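Local coordinates for transcriptional regulator (NtrC family) (PDB 3DZD), which probably activates sigma-54-dependent transcription by hydrolysing ATP in its AAA+ domain, under the control of a response-regulator receiver domain, at residues S197-H202 with A240-V245; L50-P55 with V77-G82; F227-G232 with I267-K272; L4-E9 with K31-A36. All blocks are in the same frame, centred on the assembly; numbering follows the deposited sequence.

Contact 1 (S197-H202 with A240-V245); sequences SELFGH and AKLLRV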
loop_
_atom_site.group_PDB
_atom_site.type_symbol
_atom_site.label_atom_id
_atom_site.label_comp_id
_atom_site.label_asym_id
_atom_site.label_seq_id
_atom_site.Cartn_x
_atom_site.Cartn_y
_atom_site.Cartn_z
ATOM N N SER A 197 16.192 9.989 13.119
ATOM C CA SER A 197 14.989 10.699 12.708
ATOM C C SER A 197 14.046 9.792 11.929
ATOM O O SER A 197 12.826 9.877 12.067
ATOM C CB SER A 197 15.361 11.907 11.848
ATOM O OG SER A 197 14.262 12.324 11.060
ATOM N N GLU A 198 14.620 8.937 11.095
ATOM C CA GLU A 198 13.840 7.984 10.318
ATOM C C GLU A 198 13.075 7.044 11.235
ATOM O O GLU A 198 11.950 6.648 10.940
ATOM C CB GLU A 198 14.761 7.171 9.408
ATOM C CG GLU A 198 15.230 7.928 8.200
ATOM C CD GLU A 198 14.111 8.155 7.215
ATOM O OE1 GLU A 198 13.658 7.164 6.601
ATOM O OE2 GLU A 198 13.685 9.322 7.056
ATOM N N LEU A 199 13.702 6.689 12.349
ATOM C CA LEU A 199 13.125 5.739 13.287
ATOM C C LEU A 199 12.080 6.388 14.185
ATOM O O LEU A 199 10.973 5.867 14.343
ATOM C CB LEU A 199 14.221 5.130 14.170
ATOM C CG LEU A 199 14.957 3.880 13.695
ATOM C CD1 LEU A 199 15.937 3.403 14.766
ATOM C CD2 LEU A 199 13.970 2.778 13.357
ATOM N N PHE A 200 12.447 7.518 14.781
ATOM C CA PHE A 200 11.642 8.139 15.830
ATOM C C PHE A 200 10.680 9.208 15.322
ATOM O O PHE A 200 9.770 9.621 16.032
ATOM C CB PHE A 200 12.550 8.718 16.915
ATOM C CG PHE A 200 13.308 7.674 17.673
ATOM C CD1 PHE A 200 12.738 7.049 18.771
ATOM C CD2 PHE A 200 14.578 7.298 17.277
ATOM C CE1 PHE A 200 13.427 6.076 19.466
ATOM C CE2 PHE A 200 15.274 6.326 17.967
ATOM C CZ PHE A 200 14.698 5.712 19.064
ATOM N N GLY A 201 10.876 9.650 14.091
ATOM C CA GLY A 201 10.054 10.713 13.557
ATOM C C GLY A 201 10.308 12.006 14.302
ATOM O O GLY A 201 10.978 12.023 15.341
ATOM N N HIS A 202 9.777 13.098 13.770
ATOM C CA HIS A 202 9.949 14.402 14.393
ATOM C C HIS A 202 8.620 15.135 14.457
ATOM O O HIS A 202 7.684 14.811 13.726
ATOM C CB HIS A 202 10.982 15.231 13.629
ATOM C CG HIS A 202 10.763 15.254 12.148
ATOM N ND1 HIS A 202 10.033 16.238 11.518
ATOM C CD2 HIS A 202 11.179 14.412 11.173
ATOM C CE1 HIS A 202 10.007 16.002 10.219
ATOM N NE2 HIS A 202 10.695 14.899 9.983
ATOM N N ALA A 240 21.644 2.669 21.446
ATOM C CA ALA A 240 21.215 2.788 22.831
ATOM C C ALA A 240 19.727 3.112 22.903
ATOM O O ALA A 240 18.980 2.497 23.664
ATOM C CB ALA A 240 22.027 3.853 23.535
ATOM N N LYS A 241 19.305 4.080 22.100
ATOM C CA LYS A 241 17.902 4.467 22.022
ATOM C C LYS A 241 17.008 3.310 21.576
ATOM O O LYS A 241 15.967 3.057 22.174
ATOM C CB LYS A 241 17.741 5.657 21.077
ATOM C CG LYS A 241 18.370 6.941 21.610
ATOM C CD LYS A 241 18.200 8.090 20.629
ATOM C CE LYS A 241 16.732 8.316 20.293
ATOM N NZ LYS A 241 15.911 8.473 21.529
ATOM N N LEU A 242 17.422 2.624 20.515
ATOM C CA LEU A 242 16.704 1.466 20.003
ATOM C C LEU A 242 16.555 0.420 21.103
ATOM O O LEU A 242 15.496 -0.181 21.268
ATOM C CB LEU A 242 17.457 0.879 18.808
ATOM C CG LEU A 242 16.874 -0.349 18.103
ATOM C CD1 LEU A 242 15.479 -0.059 17.572
ATOM C CD2 LEU A 242 17.792 -0.816 16.960
ATOM N N LEU A 243 17.628 0.214 21.862
ATOM C CA LEU A 243 17.612 -0.736 22.958
ATOM C C LEU A 243 16.492 -0.390 23.943
ATOM O O LEU A 243 15.683 -1.244 24.316
ATOM C CB LEU A 243 18.960 -0.740 23.679
ATOM C CG LEU A 243 19.003 -1.666 24.893
ATOM C CD1 LEU A 243 18.823 -3.124 24.466
ATOM C CD2 LEU A 243 20.289 -1.480 25.663
ATOM N N ARG A 244 16.450 0.873 24.352
ATOM C CA ARG A 244 15.463 1.335 25.316
ATOM C C ARG A 244 14.032 1.121 24.823
ATOM O O ARG A 244 13.116 0.907 25.624
ATOM C CB ARG A 244 15.704 2.805 25.666
ATOM C CG ARG A 244 14.760 3.336 26.722
ATOM C CD ARG A 244 15.375 4.511 27.464
ATOM N NE ARG A 244 14.498 5.022 28.515
ATOM C CZ ARG A 244 14.168 4.341 29.610
ATOM N NH1 ARG A 244 14.627 3.106 29.794
ATOM N NH2 ARG A 244 13.366 4.891 30.515
ATOM N N VAL A 245 13.848 1.178 23.506
ATOM C CA VAL A 245 12.550 0.892 22.894
ATOM C C VAL A 245 12.209 -0.596 22.991
ATOM O O VAL A 245 11.093 -0.965 23.353
ATOM C CB VAL A 245 12.500 1.358 21.423
ATOM C CG1 VAL A 245 11.331 0.718 20.689
ATOM C CG2 VAL A 245 12.419 2.887 21.354
#
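Phe200 and Lys241 make a cation-pi contact. Lys241 NZ stands 4.1 Å from the centroid of the Phe200 ring and 19° off the ring normal, so the charge sits over the face. The same face takes a CH-pi contact from Lys241 CE, 3.7 Å from that centroid. The lysine reaches this place because its chain bends at chi3 (56°) and chi4 (53°), folding the tip back over the ring, while Lys241 CB rests 3.6 Å from Phe200 CZ.

The remaining contacts are apolar. Val245 CG2 meets Phe200 CE1 at 3.8 Å, at a slant to the ring, the two side chains lying alongside with their tips directed oppositely. A looser pair, Leu199 CD1 to Leu242 CD1 at 4.5 Å, extends the apolar contact. No hydrogen bond crosses between the segments, and Leu218 of helix 217-220 packs against both Phe200 and Val245. A leucine in place of Phe200 would probably leave the Lys241 ammonium without its aromatic partner and open a gap beside Val245.

Gly201, with positive phi, ends helix 195-200, and its N bonds to Ser197 O at 2.8 Å. Just beyond comes the loop carrying the GAFTGA sequence, whose Phe207 touches Ser197. The contact thus packs the base of this loop against helix 236-248, in the AAA+ fold of sigma-54 activators, where GAFTGA is the signature that engages sigma-54.

Contact 2 (L50-P55 with V77-G82); sequences LDVWMP and VITGHG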
loop_
_atom_site.group_PDB
_atom_site.type_symbol
_atom_site.label_atom_id
_atom_site.label_comp_id
_atom_site.label_asym_id
_atom_site.label_seq_id
_atom_site.Cartn_x
_atom_site.Cartn_y
_atom_site.Cartn_z
ATOM N N LEU A 50 -30.174 -3.051 4.651
ATOM C CA LEU A 50 -31.101 -4.171 4.750
ATOM C C LEU A 50 -31.891 -4.177 6.053
ATOM O O LEU A 50 -31.326 -4.030 7.136
ATOM C CB LEU A 50 -30.329 -5.479 4.612
ATOM C CG LEU A 50 -31.065 -6.776 4.949
ATOM C CD1 LEU A 50 -32.056 -7.163 3.850
ATOM C CD2 LEU A 50 -30.040 -7.875 5.165
ATOM N N ASP A 51 -33.203 -4.346 5.946
ATOM C CA ASP A 51 -34.029 -4.478 7.140
ATOM C C ASP A 51 -33.936 -5.902 7.688
ATOM O O ASP A 51 -34.012 -6.872 6.936
ATOM C CB ASP A 51 -35.488 -4.089 6.866
ATOM C CG ASP A 51 -36.244 -3.739 8.142
ATOM O OD1 ASP A 51 -36.173 -4.523 9.111
ATOM O OD2 ASP A 51 -36.903 -2.680 8.187
ATOM N N VAL A 52 -33.749 -6.017 9.000
ATOM C CA VAL A 52 -33.648 -7.318 9.659
ATOM C C VAL A 52 -34.886 -8.182 9.427
ATOM O O VAL A 52 -34.801 -9.410 9.405
ATOM C CB VAL A 52 -33.435 -7.165 11.174
ATOM C CG1 VAL A 52 -32.047 -6.612 11.463
ATOM C CG2 VAL A 52 -34.518 -6.274 11.769
ATOM N N TRP A 53 -36.037 -7.539 9.261
ATOM C CA TRP A 53 -37.275 -8.265 9.001
ATOM C C TRP A 53 -37.833 -7.951 7.617
ATOM O O TRP A 53 -37.963 -6.789 7.230
ATOM C CB TRP A 53 -38.332 -7.970 10.073
ATOM C CG TRP A 53 -39.659 -8.627 9.785
ATOM C CD1 TRP A 53 -40.090 -9.839 10.241
ATOM C CD2 TRP A 53 -40.717 -8.110 8.963
ATOM N NE1 TRP A 53 -41.349 -10.106 9.760
ATOM C CE2 TRP A 53 -41.756 -9.063 8.974
ATOM C CE3 TRP A 53 -40.885 -6.936 8.222
ATOM C CZ2 TRP A 53 -42.948 -8.875 8.272
ATOM C CZ3 TRP A 53 -42.070 -6.753 7.524
ATOM C CH2 TRP A 53 -43.085 -7.718 7.554
HETATM N N MSE A 54 -38.175 -9.006 6.887
HETATM C CA MSE A 54 -38.729 -8.888 5.547
HETATM C C MSE A 54 -39.852 -9.907 5.386
HETATM O O MSE A 54 -39.841 -10.952 6.037
HETATM C CB MSE A 54 -37.632 -9.127 4.507
HETATM C CG MSE A 54 -36.584 -8.028 4.459
HETATM SE SE MSE A 54 -37.337 -6.340 3.827
HETATM C CE MSE A 54 -38.047 -6.905 2.103
ATOM N N PRO A 55 -40.829 -9.608 4.518
ATOM C CA PRO A 55 -41.975 -10.502 4.319
ATOM C C PRO A 55 -41.569 -11.912 3.888
ATOM O O PRO A 55 -41.894 -12.875 4.581
ATOM C CB PRO A 55 -42.764 -9.817 3.197
ATOM C CG PRO A 55 -42.356 -8.392 3.257
ATOM C CD PRO A 55 -40.920 -8.401 3.679
ATOM N N VAL A 77 -27.550 -2.958 8.441
ATOM C CA VAL A 77 -28.890 -3.439 8.745
ATOM C C VAL A 77 -29.706 -2.396 9.500
ATOM O O VAL A 77 -29.165 -1.576 10.238
ATOM C CB VAL A 77 -28.883 -4.796 9.492
ATOM C CG1 VAL A 77 -28.427 -5.906 8.553
ATOM C CG2 VAL A 77 -27.996 -4.733 10.723
ATOM N N ILE A 78 -31.012 -2.413 9.273
ATOM C CA ILE A 78 -31.928 -1.556 10.007
ATOM C C ILE A 78 -32.748 -2.442 10.923
ATOM O O ILE A 78 -33.405 -3.370 10.460
ATOM C CB ILE A 78 -32.869 -0.800 9.062
ATOM C CG1 ILE A 78 -32.094 0.261 8.283
ATOM C CG2 ILE A 78 -33.982 -0.146 9.844
ATOM C CD1 ILE A 78 -32.945 1.024 7.298
ATOM N N THR A 79 -32.697 -2.168 12.222
ATOM C CA THR A 79 -33.448 -2.968 13.183
ATOM C C THR A 79 -34.456 -2.148 13.981
ATOM O O THR A 79 -34.227 -0.973 14.282
ATOM C CB THR A 79 -32.525 -3.700 14.166
ATOM O OG1 THR A 79 -33.288 -4.672 14.886
ATOM C CG2 THR A 79 -31.895 -2.718 15.148
ATOM N N GLY A 80 -35.572 -2.786 14.323
ATOM C CA GLY A 80 -36.614 -2.150 15.106
ATOM C C GLY A 80 -36.090 -1.635 16.430
ATOM O O GLY A 80 -35.008 -2.019 16.877
ATOM N N HIS A 81 -36.860 -0.760 17.064
ATOM C CA HIS A 81 -36.443 -0.171 18.324
ATOM C C HIS A 81 -36.352 -1.228 19.417
ATOM O O HIS A 81 -37.231 -2.075 19.550
ATOM C CB HIS A 81 -37.405 0.941 18.739
ATOM C CG HIS A 81 -36.867 1.823 19.821
ATOM N ND1 HIS A 81 -35.830 2.706 19.611
ATOM C CD2 HIS A 81 -37.216 1.954 21.121
ATOM C CE1 HIS A 81 -35.564 3.344 20.736
ATOM N NE2 HIS A 81 -36.391 2.908 21.669
ATOM N N GLY A 82 -35.275 -1.176 20.193
ATOM C CA GLY A 82 -35.088 -2.095 21.298
ATOM C C GLY A 82 -34.541 -3.442 20.873
ATOM O O GLY A 82 -33.761 -4.064 21.593
#
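Val52 lies against the end of strand 74-79. Its CB is 3.9 Å from Ile78 O. With CG1 anti to the carbonyl carbon (chi1 -70°), that methyl faces Val77 CB at 4.1 Å, while CG2 comes within 3.4 Å of Ile78 O and also meets Thr79 OG1 at 3.7 Å, a hydroxyl hydrogen-bonded to Ser83 O. The backbone fixes the base of this side chain: Val52 N reaches Ile78 O at 3.0 Å in a nearly straight bond (172°), and Ile78 N reaches Leu50 O at 2.7 Å, as expected of parallel strands.

Asp51, at the strand's end, holds the place of the phosphoacceptor aspartate of receiver domains. Its OD1 accepts from Trp53 N at 3.0 Å, on the anti side and 26° out of the carboxylate plane, forming an Asx turn; OD2 makes a salt bridge with Lys101. An alanine at Asp51 would probably leave Lys101 without this partner and Trp53 N without its acceptor, loosening the turn.

Within the CheY-like sheet, strand 47-51 runs between strands 2-6 and 74-79. Leu50 and Val77 project to one face, where both meet Ile63 of helix 62-69, while Val52 touches Thr86 and Val77 touches Ala90, both of helix 85-93.

Contact 3 (F227-G232 with I267-K272); sequences FLDEVG and ISATNK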
loop_
_atom_site.group_PDB
_atom_site.type_symbol
_atom_site.label_atom_id
_atom_site.label_comp_id
_atom_site.label_asym_id
_atom_site.label_seq_id
_atom_site.Cartn_x
_atom_site.Cartn_y
_atom_site.Cartn_z
ATOM N N PHE A 227 12.007 -4.036 9.609
ATOM C CA PHE A 227 13.245 -4.636 9.099
ATOM C C PHE A 227 14.376 -3.614 9.111
ATOM O O PHE A 227 14.341 -2.622 8.378
ATOM C CB PHE A 227 13.043 -5.184 7.680
ATOM C CG PHE A 227 14.308 -5.732 7.030
ATOM C CD1 PHE A 227 15.045 -6.735 7.633
ATOM C CD2 PHE A 227 14.735 -5.254 5.795
ATOM C CE1 PHE A 227 16.186 -7.238 7.032
ATOM C CE2 PHE A 227 15.871 -5.754 5.194
ATOM C CZ PHE A 227 16.600 -6.750 5.812
ATOM N N LEU A 228 15.374 -3.858 9.954
ATOM C CA LEU A 228 16.540 -2.988 10.045
ATOM C C LEU A 228 17.683 -3.541 9.207
ATOM O O LEU A 228 18.409 -4.435 9.654
ATOM C CB LEU A 228 16.986 -2.876 11.496
ATOM C CG LEU A 228 15.947 -2.315 12.468
ATOM C CD1 LEU A 228 16.422 -2.455 13.886
ATOM C CD2 LEU A 228 15.623 -0.846 12.133
ATOM N N ASP A 229 17.846 -3.018 7.997
ATOM C CA ASP A 229 18.929 -3.459 7.127
ATOM C C ASP A 229 20.266 -2.887 7.596
ATOM O O ASP A 229 20.374 -1.703 7.905
ATOM C CB ASP A 229 18.657 -3.078 5.668
ATOM C CG ASP A 229 19.310 -4.041 4.675
ATOM O OD1 ASP A 229 20.234 -4.789 5.072
ATOM O OD2 ASP A 229 18.893 -4.053 3.493
ATOM N N GLU A 230 21.275 -3.751 7.632
ATOM C CA GLU A 230 22.598 -3.446 8.185
ATOM C C GLU A 230 22.567 -2.691 9.500
ATOM O O GLU A 230 23.135 -1.604 9.626
ATOM C CB GLU A 230 23.512 -2.742 7.180
ATOM C CG GLU A 230 24.978 -2.773 7.628
ATOM C CD GLU A 230 25.369 -4.116 8.233
ATOM O OE1 GLU A 230 25.899 -4.168 9.372
ATOM O OE2 GLU A 230 25.124 -5.130 7.554
ATOM N N VAL A 231 21.917 -3.295 10.488
ATOM C CA VAL A 231 21.812 -2.710 11.814
ATOM C C VAL A 231 23.188 -2.376 12.383
ATOM O O VAL A 231 23.307 -1.514 13.249
ATOM C CB VAL A 231 21.038 -3.642 12.790
ATOM C CG1 VAL A 231 21.800 -4.947 13.025
ATOM C CG2 VAL A 231 20.747 -2.924 14.114
ATOM N N GLY A 232 24.226 -3.052 11.901
ATOM C CA GLY A 232 25.576 -2.782 12.376
ATOM C C GLY A 232 26.077 -1.367 12.100
ATOM O O GLY A 232 27.042 -0.915 12.713
ATOM N N ILE A 267 13.015 -7.480 12.779
ATOM C CA ILE A 267 13.919 -8.320 12.004
ATOM C C ILE A 267 15.112 -7.479 11.583
ATOM O O ILE A 267 14.944 -6.364 11.078
ATOM C CB ILE A 267 13.248 -8.925 10.752
ATOM C CG1 ILE A 267 12.005 -9.729 11.152
ATOM C CG2 ILE A 267 14.245 -9.793 9.992
ATOM C CD1 ILE A 267 11.304 -10.407 9.987
ATOM N N SER A 268 16.308 -8.015 11.796
ATOM C CA SER A 268 17.531 -7.291 11.503
ATOM C C SER A 268 18.395 -8.080 10.561
ATOM O O SER A 268 18.279 -9.298 10.473
ATOM C CB SER A 268 18.312 -7.051 12.789
ATOM O OG SER A 268 17.535 -6.300 13.687
ATOM N N ALA A 269 19.280 -7.382 9.871
ATOM C CA ALA A 269 20.161 -8.013 8.908
ATOM C C ALA A 269 21.531 -7.377 9.014
ATOM O O ALA A 269 21.638 -6.181 9.282
ATOM C CB ALA A 269 19.615 -7.847 7.523
ATOM N N THR A 270 22.577 -8.170 8.812
ATOM C CA THR A 270 23.933 -7.659 8.874
ATOM C C THR A 270 24.833 -8.450 7.925
ATOM O O THR A 270 24.573 -9.621 7.638
ATOM C CB THR A 270 24.475 -7.731 10.325
ATOM O OG1 THR A 270 25.756 -7.098 10.408
ATOM C CG2 THR A 270 24.598 -9.177 10.785
ATOM N N ASN A 271 25.874 -7.811 7.410
ATOM C CA ASN A 271 26.896 -8.538 6.662
ATOM C C ASN A 271 28.204 -8.500 7.427
ATOM O O ASN A 271 29.272 -8.674 6.855
ATOM C CB ASN A 271 27.069 -7.983 5.245
ATOM C CG ASN A 271 27.860 -6.684 5.213
ATOM O OD1 ASN A 271 27.857 -5.916 6.171
ATOM N ND2 ASN A 271 28.536 -6.432 4.098
ATOM N N LYS A 272 28.091 -8.256 8.730
ATOM C CA LYS A 272 29.223 -8.263 9.653
ATOM C C LYS A 272 29.098 -9.434 10.604
ATOM O O LYS A 272 28.033 -10.028 10.729
ATOM C CB LYS A 272 29.240 -6.981 10.482
ATOM C CG LYS A 272 29.238 -5.696 9.673
ATOM C CD LYS A 272 29.495 -4.495 10.576
ATOM C CE LYS A 272 29.108 -3.192 9.903
ATOM N NZ LYS A 272 29.562 -3.156 8.486
#
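Glu230 reaches across to Thr270 and Asn271 with both carboxylate oxygens. The segment 227-232, FLDEVG, has the form of a Walker B motif, and Thr270-Asn271 occupies the sensor-1 position expected in this P-loop AAA+ family. Glu230 OE1 accepts from Thr270 OG1 at 3.1 Å and OE2 from Asn271 N at 2.8 Å, each through the syn lone pair. Two donors therefore fix the rotation of the carboxylate. Lys272 adds a long salt bridge, its NZ 3.9 Å from Glu230 OE1, though the ammonium also pairs with Glu233. Asn271 OD1 is itself held by Lys324 of the second subunit.

A second shell sets these groups. Thr270 OG1 accepts from Lys272 N in an ST turn, which orients the hydroxyl and the turn that follows. Glu230 has its CG anti to the backbone N (chi1 -165°) and bends at chi2, carrying the carboxylate to the neighbouring strand's end. Val231 N bonds to Ala269 O at 3.1 Å, with a C=O...N angle of 170°, and pins the turn after the Walker B acids.

Farther back, strands 227-229 and 267-270 run parallel at 12°, joined by Leu228 N to Ile267 O at 2.8 Å and Ala269 N to Leu228 O at 3.1 Å. Asp229 points away from strand 267-270, and its side chain lies about 4 Å from the bound ADP. The Phe227 ring meets the neighbouring strand at a slant, its CE1 3.5 Å from Ala269 CB.

Contact 4 (L4-E9 with K31-A36); sequences LVVDDE and KTLREA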
loop_
_atom_site.group_PDB
_atom_site.type_symbol
_atom_site.label_atom_id
_atom_site.label_comp_id
_atom_site.label_asym_id
_atom_site.label_seq_id
_atom_site.Cartn_x
_atom_site.Cartn_y
_atom_site.Cartn_z
ATOM N N LEU A 4 -28.319 0.163 -2.457
ATOM C CA LEU A 4 -29.580 -0.569 -2.525
ATOM C C LEU A 4 -30.247 -0.558 -1.164
ATOM O O LEU A 4 -29.641 -0.959 -0.170
ATOM C CB LEU A 4 -29.370 -2.018 -2.989
ATOM C CG LEU A 4 -30.602 -2.936 -2.923
ATOM C CD1 LEU A 4 -31.669 -2.524 -3.937
ATOM C CD2 LEU A 4 -30.215 -4.395 -3.119
ATOM N N VAL A 5 -31.489 -0.088 -1.129
ATOM C CA VAL A 5 -32.268 -0.029 0.102
ATOM C C VAL A 5 -33.363 -1.085 0.083
ATOM O O VAL A 5 -34.290 -1.014 -0.730
ATOM C CB VAL A 5 -32.910 1.355 0.310
ATOM C CG1 VAL A 5 -33.672 1.382 1.626
ATOM C CG2 VAL A 5 -31.850 2.442 0.301
ATOM N N VAL A 6 -33.236 -2.068 0.972
ATOM C CA VAL A 6 -34.195 -3.163 1.081
ATOM C C VAL A 6 -35.067 -3.016 2.331
ATOM O O VAL A 6 -34.571 -3.136 3.455
ATOM C CB VAL A 6 -33.479 -4.520 1.153
ATOM C CG1 VAL A 6 -34.483 -5.648 1.063
ATOM C CG2 VAL A 6 -32.446 -4.632 0.043
ATOM N N ASP A 7 -36.361 -2.766 2.138
ATOM C CA ASP A 7 -37.271 -2.566 3.265
ATOM C C ASP A 7 -38.739 -2.684 2.872
ATOM O O ASP A 7 -39.123 -2.386 1.742
ATOM C CB ASP A 7 -37.018 -1.209 3.943
ATOM C CG ASP A 7 -37.578 -1.145 5.368
ATOM O OD1 ASP A 7 -36.789 -1.001 6.322
ATOM O OD2 ASP A 7 -38.806 -1.235 5.543
ATOM N N ASP A 8 -39.554 -3.100 3.836
ATOM C CA ASP A 8 -40.981 -3.315 3.632
ATOM C C ASP A 8 -41.786 -2.014 3.585
ATOM O O ASP A 8 -42.823 -1.944 2.926
ATOM C CB ASP A 8 -41.527 -4.212 4.747
ATOM C CG ASP A 8 -42.963 -4.622 4.515
ATOM O OD1 ASP A 8 -43.197 -5.522 3.684
ATOM O OD2 ASP A 8 -43.858 -4.051 5.173
ATOM N N GLU A 9 -41.315 -0.985 4.279
ATOM C CA GLU A 9 -42.108 0.230 4.443
ATOM C C GLU A 9 -41.625 1.422 3.618
ATOM O O GLU A 9 -40.437 1.740 3.602
ATOM C CB GLU A 9 -42.183 0.605 5.918
ATOM C CG GLU A 9 -42.928 -0.415 6.756
ATOM C CD GLU A 9 -43.038 -0.005 8.208
ATOM O OE1 GLU A 9 -42.445 1.032 8.585
ATOM O OE2 GLU A 9 -43.719 -0.722 8.973
ATOM N N LYS A 31 -38.411 -4.041 -2.362
ATOM C CA LYS A 31 -39.461 -4.105 -1.354
ATOM C C LYS A 31 -39.665 -5.520 -0.812
ATOM O O LYS A 31 -40.423 -5.728 0.134
ATOM C CB LYS A 31 -40.764 -3.543 -1.923
ATOM C CG LYS A 31 -40.636 -2.106 -2.412
ATOM C CD LYS A 31 -41.835 -1.689 -3.255
ATOM C CE LYS A 31 -41.660 -0.286 -3.834
ATOM N NZ LYS A 31 -42.823 0.118 -4.682
ATOM N N THR A 32 -38.978 -6.484 -1.413
ATOM C CA THR A 32 -39.038 -7.866 -0.965
ATOM C C THR A 32 -37.660 -8.491 -1.106
ATOM O O THR A 32 -36.822 -7.990 -1.859
ATOM C CB THR A 32 -40.029 -8.685 -1.804
ATOM O OG1 THR A 32 -39.684 -8.567 -3.189
ATOM C CG2 THR A 32 -41.451 -8.182 -1.602
ATOM N N LEU A 33 -37.416 -9.579 -0.385
ATOM C CA LEU A 33 -36.175 -10.315 -0.564
ATOM C C LEU A 33 -36.067 -10.838 -1.990
ATOM O O LEU A 33 -34.970 -10.953 -2.539
ATOM C CB LEU A 33 -36.067 -11.459 0.442
ATOM C CG LEU A 33 -35.189 -11.149 1.654
ATOM C CD1 LEU A 33 -35.316 -9.689 2.041
ATOM C CD2 LEU A 33 -35.523 -12.057 2.824
ATOM N N ARG A 34 -37.212 -11.140 -2.593
ATOM C CA ARG A 34 -37.240 -11.618 -3.967
ATOM C C ARG A 34 -36.709 -10.551 -4.913
ATOM O O ARG A 34 -35.764 -10.789 -5.660
ATOM C CB ARG A 34 -38.658 -12.011 -4.371
ATOM C CG ARG A 34 -38.764 -12.571 -5.776
ATOM C CD ARG A 34 -40.163 -13.096 -6.032
ATOM N NE ARG A 34 -40.348 -13.561 -7.402
ATOM C CZ ARG A 34 -40.274 -14.834 -7.778
ATOM N NH1 ARG A 34 -40.008 -15.779 -6.886
ATOM N NH2 ARG A 34 -40.466 -15.163 -9.050
ATOM N N GLU A 35 -37.329 -9.377 -4.875
ATOM C CA GLU A 35 -36.922 -8.256 -5.716
ATOM C C GLU A 35 -35.456 -7.894 -5.477
ATOM O O GLU A 35 -34.737 -7.508 -6.398
ATOM C CB GLU A 35 -37.817 -7.048 -5.437
ATOM C CG GLU A 35 -37.704 -5.923 -6.446
ATOM C CD GLU A 35 -38.463 -4.676 -6.012
ATOM O OE1 GLU A 35 -39.368 -4.795 -5.156
ATOM O OE2 GLU A 35 -38.154 -3.577 -6.524
ATOM N N ALA A 36 -35.008 -8.027 -4.236
ATOM C CA ALA A 36 -33.637 -7.683 -3.912
ATOM C C ALA A 36 -32.677 -8.613 -4.642
ATOM O O ALA A 36 -31.774 -8.152 -5.340
ATOM C CB ALA A 36 -33.409 -7.740 -2.412
#
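Asp7 OD2, on a residue whose backbone also meets Lys31, accepts from Glu9 N at 2.8 Å. The bond is almost straight (176°) and uses the anti lone pair, giving an Asx turn just before helix 10-22. Asp7 O lies 3.6 Å from Lys31 CA, whose C-H points at it with an angle of 160° at the hydrogen, where the end of strand 2-6 passes beside the loop that enters helix 33-42.

Apolar contact continues deeper in. Val6 places CG1 anti to the backbone N (chi1 -172°), 4.2 Å from Leu33 CD1, and CG2 meets Ala36 CB at 4.1 Å, so both methyl groups lie against the first turn of the helix. In the CheY-like receiver fold this helix crosses over strand 2-6 as it connects strand 26-30 to strand 47-51. The Asp7-Asp8 pair that follows strand 2-6 matches the acidic pair that binds magnesium in related receivers.

The helix start is held by side chains. Thr32, at the N-cap, accepts from Glu35 N through OG1 at 3.0 Å, and Glu35 OE1 takes Lys31 N at 3.0 Å from above its carboxylate plane. Asp56 binds Leu33 N and Arg34 N with its two carboxylate oxygens.

Overall arrangement
From the N terminus, contact 4 closes first, bringing strand 2-6 to the start of helix 33-42 across 21 intervening residues. Contact 2 follows in series, pairing strands 47-51 and 74-79. These two meet in one receiver sheet, where strands 2-6 and 47-51 are neighbours; Asp51 N lies 3.1 Å from Val6 O, a probable hydrogen bond. Much later, contacts 1 and 3 cross, since 227-232 falls between 197-202 and 240-245, which precedes 267-272. They touch through Leu228, whose CD1 is 3.7 Å from Leu242 CD2, joining helix 236-248 to the ATPase sheet. The centres of contacts 2 and 4 lie about 51 to 58 Å from those of contacts 1 and 3.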